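Local coordinates for protein SUBA (Escherichia coli, PDB 2IY9) that cleaves the endoplasmic reticulum chaperone BiP as the serine protease subunit of an AB5 toxin, provoking a stress response that ends in death of the host cell, at residues A159-S167 with R196-P204. Residues are numbered along the deposited sequence; the frame is centred on the assembly and turned at random.
Sequences ASVWTELLS and RIWPAAYHP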
ATOM      1  N   ALA A 159      22.050  -2.194   2.127  1.00 41.31           N
ATOM      2  CA  ALA A 159      20.715  -1.647   1.953  1.00 40.15           C
ATOM      3  C   ALA A 159      20.931  -0.178   1.628  1.00 39.29           C
ATOM      4  O   ALA A 159      20.035   0.661   1.780  1.00 39.16           O
ATOM      5  CB  ALA A 159      19.939  -1.795   3.229  1.00 40.09           C
ATOM      6  N   SER A 160      22.154   0.103   1.182  1.00 37.87           N
ATOM      7  CA  SER A 160      22.669   1.437   0.971  1.00 36.85           C
ATOM      8  C   SER A 160      21.888   2.218  -0.069  1.00 35.47           C
ATOM      9  O   SER A 160      21.645   3.402   0.122  1.00 35.22           O
ATOM     10  CB  SER A 160      24.136   1.354   0.559  1.00 37.24           C
ATOM     11  OG  SER A 160      24.887   2.331   1.254  1.00 39.23           O
ATOM     12  N   VAL A 161      21.500   1.560  -1.165  1.00 34.15           N
ATOM     13  CA  VAL A 161      20.733   2.236  -2.230  1.00 32.87           C
ATOM     14  C   VAL A 161      19.315   2.567  -1.745  1.00 32.06           C
ATOM     15  O   VAL A 161      18.834   3.674  -1.965  1.00 31.80           O
ATOM     16  CB  VAL A 161      20.698   1.429  -3.561  1.00 33.13           C
ATOM     17  CG1 VAL A 161      19.921   2.194  -4.652  1.00 32.92           C
ATOM     18  CG2 VAL A 161      22.109   1.147  -4.062  1.00 33.59           C
ATOM     19  N   TRP A 162      18.670   1.611  -1.065  1.00 30.95           N
ATOM     20  CA  TRP A 162      17.355   1.833  -0.461  1.00 29.72           C
ATOM     21  C   TRP A 162      17.381   2.938   0.605  1.00 29.47           C
ATOM     22  O   TRP A 162      16.533   3.827   0.618  1.00 28.35           O
ATOM     23  CB  TRP A 162      16.829   0.548   0.183  1.00 29.46           C
ATOM     24  CG  TRP A 162      15.992  -0.357  -0.694  1.00 28.82           C
ATOM     25  CD1 TRP A 162      16.251  -1.664  -1.001  1.00 28.39           C
ATOM     26  CD2 TRP A 162      14.748  -0.037  -1.335  1.00 27.39           C
ATOM     27  NE1 TRP A 162      15.254  -2.171  -1.796  1.00 28.66           N
ATOM     28  CE2 TRP A 162      14.321  -1.197  -2.020  1.00 28.25           C
ATOM     29  CE3 TRP A 162      13.960   1.115  -1.404  1.00 27.22           C
ATOM     30  CZ2 TRP A 162      13.136  -1.233  -2.770  1.00 29.46           C
ATOM     31  CZ3 TRP A 162      12.786   1.078  -2.151  1.00 28.21           C
ATOM     32  CH2 TRP A 162      12.386  -0.086  -2.820  1.00 28.32           C
ATOM     33  N   THR A 163      18.356   2.868   1.506  1.00 29.27           N
ATOM     34  CA  THR A 163      18.429   3.799   2.623  1.00 29.37           C
ATOM     35  C   THR A 163      18.703   5.237   2.155  1.00 28.99           C
ATOM     36  O   THR A 163      18.123   6.193   2.679  1.00 28.99           O
ATOM     37  CB  THR A 163      19.452   3.300   3.670  1.00 29.74           C
ATOM     38  OG1 THR A 163      18.906   2.152   4.336  1.00 30.71           O
ATOM     39  CG2 THR A 163      19.758   4.356   4.691  1.00 31.40           C
ATOM     40  N   GLU A 164      19.569   5.390   1.157  1.00 28.65           N
ATOM     41  CA  GLU A 164      19.808   6.711   0.571  1.00 28.54           C
ATOM     42  C   GLU A 164      18.509   7.283  -0.027  1.00 27.89           C
ATOM     43  O   GLU A 164      18.139   8.434   0.240  1.00 27.88           O
ATOM     44  CB  GLU A 164      20.918   6.639  -0.489  1.00 28.46           C
ATOM     45  CG  GLU A 164      21.475   8.008  -0.925  1.00 30.53           C
ATOM     46  CD  GLU A 164      20.561   8.759  -1.894  1.00 31.73           C
ATOM     47  OE1 GLU A 164      19.924   8.109  -2.760  1.00 30.82           O
ATOM     48  OE2 GLU A 164      20.470  10.008  -1.785  1.00 32.43           O
ATOM     49  N   LEU A 165      17.818   6.464  -0.815  1.00 27.53           N
ATOM     50  CA  LEU A 165      16.600   6.899  -1.519  1.00 26.96           C
ATOM     51  C   LEU A 165      15.488   7.275  -0.546  1.00 25.89           C
ATOM     52  O   LEU A 165      14.830   8.302  -0.710  1.00 25.52           O
ATOM     53  CB  LEU A 165      16.107   5.816  -2.489  1.00 27.30           C
ATOM     54  CG  LEU A 165      14.874   6.230  -3.303  1.00 28.66           C
ATOM     55  CD1 LEU A 165      14.927   5.729  -4.719  1.00 30.01           C
ATOM     56  CD2 LEU A 165      13.585   5.783  -2.606  1.00 30.88           C
ATOM     57  N   LEU A 166      15.270   6.436   0.459  1.00 25.47           N
ATOM     58  CA  LEU A 166      14.166   6.662   1.392  1.00 25.16           C
ATOM     59  C   LEU A 166      14.409   7.860   2.304  1.00 25.47           C
ATOM     60  O   LEU A 166      13.487   8.636   2.574  1.00 24.90           O
ATOM     61  CB  LEU A 166      13.862   5.389   2.190  1.00 25.21           C
ATOM     62  CG  LEU A 166      13.407   4.206   1.308  1.00 24.20           C
ATOM     63  CD1 LEU A 166      13.454   2.912   2.087  1.00 23.78           C
ATOM     64  CD2 LEU A 166      12.010   4.418   0.729  1.00 23.94           C
ATOM     65  N   SER A 167      15.644   8.026   2.779  1.00 25.75           N
ATOM     66  CA  SER A 167      15.946   9.194   3.623  1.00 26.05           C
ATOM     67  C   SER A 167      15.827  10.487   2.813  1.00 25.89           C
ATOM     68  O   SER A 167      15.338  11.487   3.328  1.00 25.04           O
ATOM     69  CB  SER A 167      17.314   9.083   4.303  1.00 26.27           C
ATOM     70  OG  SER A 167      18.350   9.019   3.339  1.00 27.89           O
ATOM     71  N   ARG A 196      14.276 -10.105   5.402  1.00 30.60           N
ATOM     72  CA  ARG A 196      13.358  -8.975   5.580  1.00 29.58           C
ATOM     73  C   ARG A 196      13.029  -8.324   4.253  1.00 28.90           C
ATOM     74  O   ARG A 196      13.897  -8.195   3.391  1.00 28.65           O
ATOM     75  CB  ARG A 196      13.939  -7.936   6.542  1.00 29.48           C
ATOM     76  CG  ARG A 196      13.891  -8.357   8.005  1.00 29.11           C
ATOM     77  CD  ARG A 196      14.571  -7.336   8.868  1.00 29.18           C
ATOM     78  NE  ARG A 196      14.635  -7.761  10.263  1.00 29.46           N
ATOM     79  CZ  ARG A 196      15.675  -7.542  11.065  1.00 28.80           C
ATOM     80  NH1 ARG A 196      16.761  -6.918  10.612  1.00 27.99           N
ATOM     81  NH2 ARG A 196      15.630  -7.961  12.314  1.00 27.19           N
ATOM     82  N   ILE A 197      11.775  -7.915   4.097  1.00 27.96           N
ATOM     83  CA  ILE A 197      11.310  -7.342   2.831  1.00 27.56           C
ATOM     84  C   ILE A 197      11.436  -5.821   2.829  1.00 27.00           C
ATOM     85  O   ILE A 197      11.013  -5.150   3.777  1.00 26.13           O
ATOM     86  CB  ILE A 197       9.862  -7.785   2.504  1.00 27.94           C
ATOM     87  CG1 ILE A 197       9.807  -9.310   2.400  1.00 29.42           C
ATOM     88  CG2 ILE A 197       9.382  -7.159   1.210  1.00 27.48           C
ATOM     89  CD1 ILE A 197       8.485  -9.905   2.758  1.00 32.33           C
ATOM     90  N   TRP A 198      12.040  -5.308   1.757  1.00 26.29           N
ATOM     91  CA  TRP A 198      12.241  -3.878   1.528  1.00 25.48           C
ATOM     92  C   TRP A 198      11.179  -3.366   0.542  1.00 24.86           C
ATOM     93  O   TRP A 198      10.802  -4.099  -0.361  1.00 25.11           O
ATOM     94  CB  TRP A 198      13.656  -3.636   0.970  1.00 25.83           C
ATOM     95  CG  TRP A 198      14.709  -3.735   2.046  1.00 25.49           C
ATOM     96  CD1 TRP A 198      15.279  -4.881   2.532  1.00 25.55           C
ATOM     97  CD2 TRP A 198      15.299  -2.649   2.777  1.00 25.23           C
ATOM     98  NE1 TRP A 198      16.189  -4.570   3.524  1.00 26.41           N
ATOM     99  CE2 TRP A 198      16.217  -3.211   3.694  1.00 25.36           C
ATOM    100  CE3 TRP A 198      15.142  -1.255   2.746  1.00 26.13           C
ATOM    101  CZ2 TRP A 198      16.971  -2.426   4.576  1.00 27.44           C
ATOM    102  CZ3 TRP A 198      15.896  -0.476   3.611  1.00 25.53           C
ATOM    103  CH2 TRP A 198      16.789  -1.065   4.529  1.00 25.35           C
ATOM    104  N   PRO A 199      10.721  -2.099   0.688  1.00 23.97           N
ATOM    105  CA  PRO A 199      11.204  -1.088   1.631  1.00 23.54           C
ATOM    106  C   PRO A 199      10.624  -1.127   3.044  1.00 22.88           C
ATOM    107  O   PRO A 199      10.982  -0.273   3.851  1.00 22.48           O
ATOM    108  CB  PRO A 199      10.802   0.235   0.963  1.00 23.46           C
ATOM    109  CG  PRO A 199       9.587  -0.105   0.156  1.00 23.76           C
ATOM    110  CD  PRO A 199       9.648  -1.571  -0.178  1.00 23.88           C
ATOM    111  N   ALA A 200       9.757  -2.089   3.365  1.00 22.71           N
ATOM    112  CA  ALA A 200       9.258  -2.172   4.747  1.00 22.72           C
ATOM    113  C   ALA A 200      10.414  -2.289   5.770  1.00 22.99           C
ATOM    114  O   ALA A 200      10.315  -1.767   6.880  1.00 23.10           O
ATOM    115  CB  ALA A 200       8.267  -3.323   4.910  1.00 22.41           C
ATOM    116  N   ALA A 201      11.512  -2.930   5.366  1.00 22.73           N
ATOM    117  CA  ALA A 201      12.663  -3.184   6.257  1.00 23.14           C
ATOM    118  C   ALA A 201      13.474  -1.923   6.600  1.00 23.33           C
ATOM    119  O   ALA A 201      14.345  -1.962   7.474  1.00 22.99           O
ATOM    120  CB  ALA A 201      13.568  -4.233   5.654  1.00 22.86           C
ATOM    121  N   TYR A 202      13.193  -0.817   5.904  1.00 23.80           N
ATOM    122  CA  TYR A 202      13.784   0.466   6.240  1.00 23.95           C
ATOM    123  C   TYR A 202      13.567   0.703   7.730  1.00 24.30           C
ATOM    124  O   TYR A 202      12.433   0.628   8.230  1.00 23.45           O
ATOM    125  CB  TYR A 202      13.168   1.590   5.397  1.00 23.73           C
ATOM    126  CG  TYR A 202      13.763   2.971   5.629  1.00 24.49           C
ATOM    127  CD1 TYR A 202      15.146   3.184   5.563  1.00 24.77           C
ATOM    128  CD2 TYR A 202      12.938   4.067   5.883  1.00 23.26           C
ATOM    129  CE1 TYR A 202      15.691   4.459   5.769  1.00 25.35           C
ATOM    130  CE2 TYR A 202      13.468   5.342   6.089  1.00 23.65           C
ATOM    131  CZ  TYR A 202      14.848   5.524   6.032  1.00 24.30           C
ATOM    132  OH  TYR A 202      15.375   6.775   6.233  1.00 24.30           O
ATOM    133  N   HIS A 203      14.668   0.944   8.440  1.00 24.84           N
ATOM    134  CA  HIS A 203      14.641   0.982   9.908  1.00 25.90           C
ATOM    135  C   HIS A 203      15.497   2.125  10.448  1.00 26.10           C
ATOM    136  O   HIS A 203      16.505   1.887  11.125  1.00 26.73           O
ATOM    137  CB  HIS A 203      15.118  -0.361  10.462  1.00 25.78           C
ATOM    138  CG  HIS A 203      14.687  -0.632  11.871  1.00 26.62           C
ATOM    139  ND1 HIS A 203      13.368  -0.812  12.226  1.00 25.59           N
ATOM    140  CD2 HIS A 203      15.406  -0.798  13.007  1.00 26.58           C
ATOM    141  CE1 HIS A 203      13.289  -1.053  13.523  1.00 26.52           C
ATOM    142  NE2 HIS A 203      14.513  -1.052  14.020  1.00 26.83           N
ATOM    143  N   PRO A 204      15.080   3.373  10.181  1.00 26.87           N
ATOM    144  CA  PRO A 204      15.924   4.518  10.533  1.00 26.67           C
ATOM    145  C   PRO A 204      16.154   4.600  12.038  1.00 27.21           C
ATOM    146  O   PRO A 204      15.252   4.284  12.831  1.00 26.58           O
ATOM    147  CB  PRO A 204      15.111   5.725  10.047  1.00 26.67           C
ATOM    148  CG  PRO A 204      13.716   5.235   9.889  1.00 26.16           C
ATOM    149  CD  PRO A 204      13.806   3.787   9.562  1.00 26.42           C
TER
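Trp198 reaches from the loop to the first turn of helix 160-172, where its CB and the benzo side of its indole find partners. Its CB lies over the five-membered ring of Trp162, 3.8 Å from the centroid, a CH-pi contact. Farther out, CE3 meets Trp162 CB at 3.6 Å, while CZ2 comes within 3.3 Å of Ala159 CB, the lone methyl of the N-cap residue, small enough for the indole to pack tightly against it. At the tip, CH2 lies 3.9 Å from Thr163 OG1. CG of Trp198 stands anti to its carbonyl carbon (chi1 -76°), which carries the ring toward the helix. The two indoles, inclined by only 20°, barely overlap. Pro199, joined to Trp198 by a cis peptide, sets CB over the six-membered ring of Trp162, 4.1 Å from its centroid; the rigid, apolar pyrrolidine suits that flat surface. One turn on, Leu166 CB sits squarely over Tyr202, 3.8 Å from the ring centroid; the broad phenol ring offers one face to this aliphatic chain and the other to Pro204 CD. Pro199 and Leu166 both touch Ile177 of strand 176-180, so this largely apolar packing joins a helix flanking the parallel sheet to the loop beyond that strand, within the alpha/beta fold of subtilases.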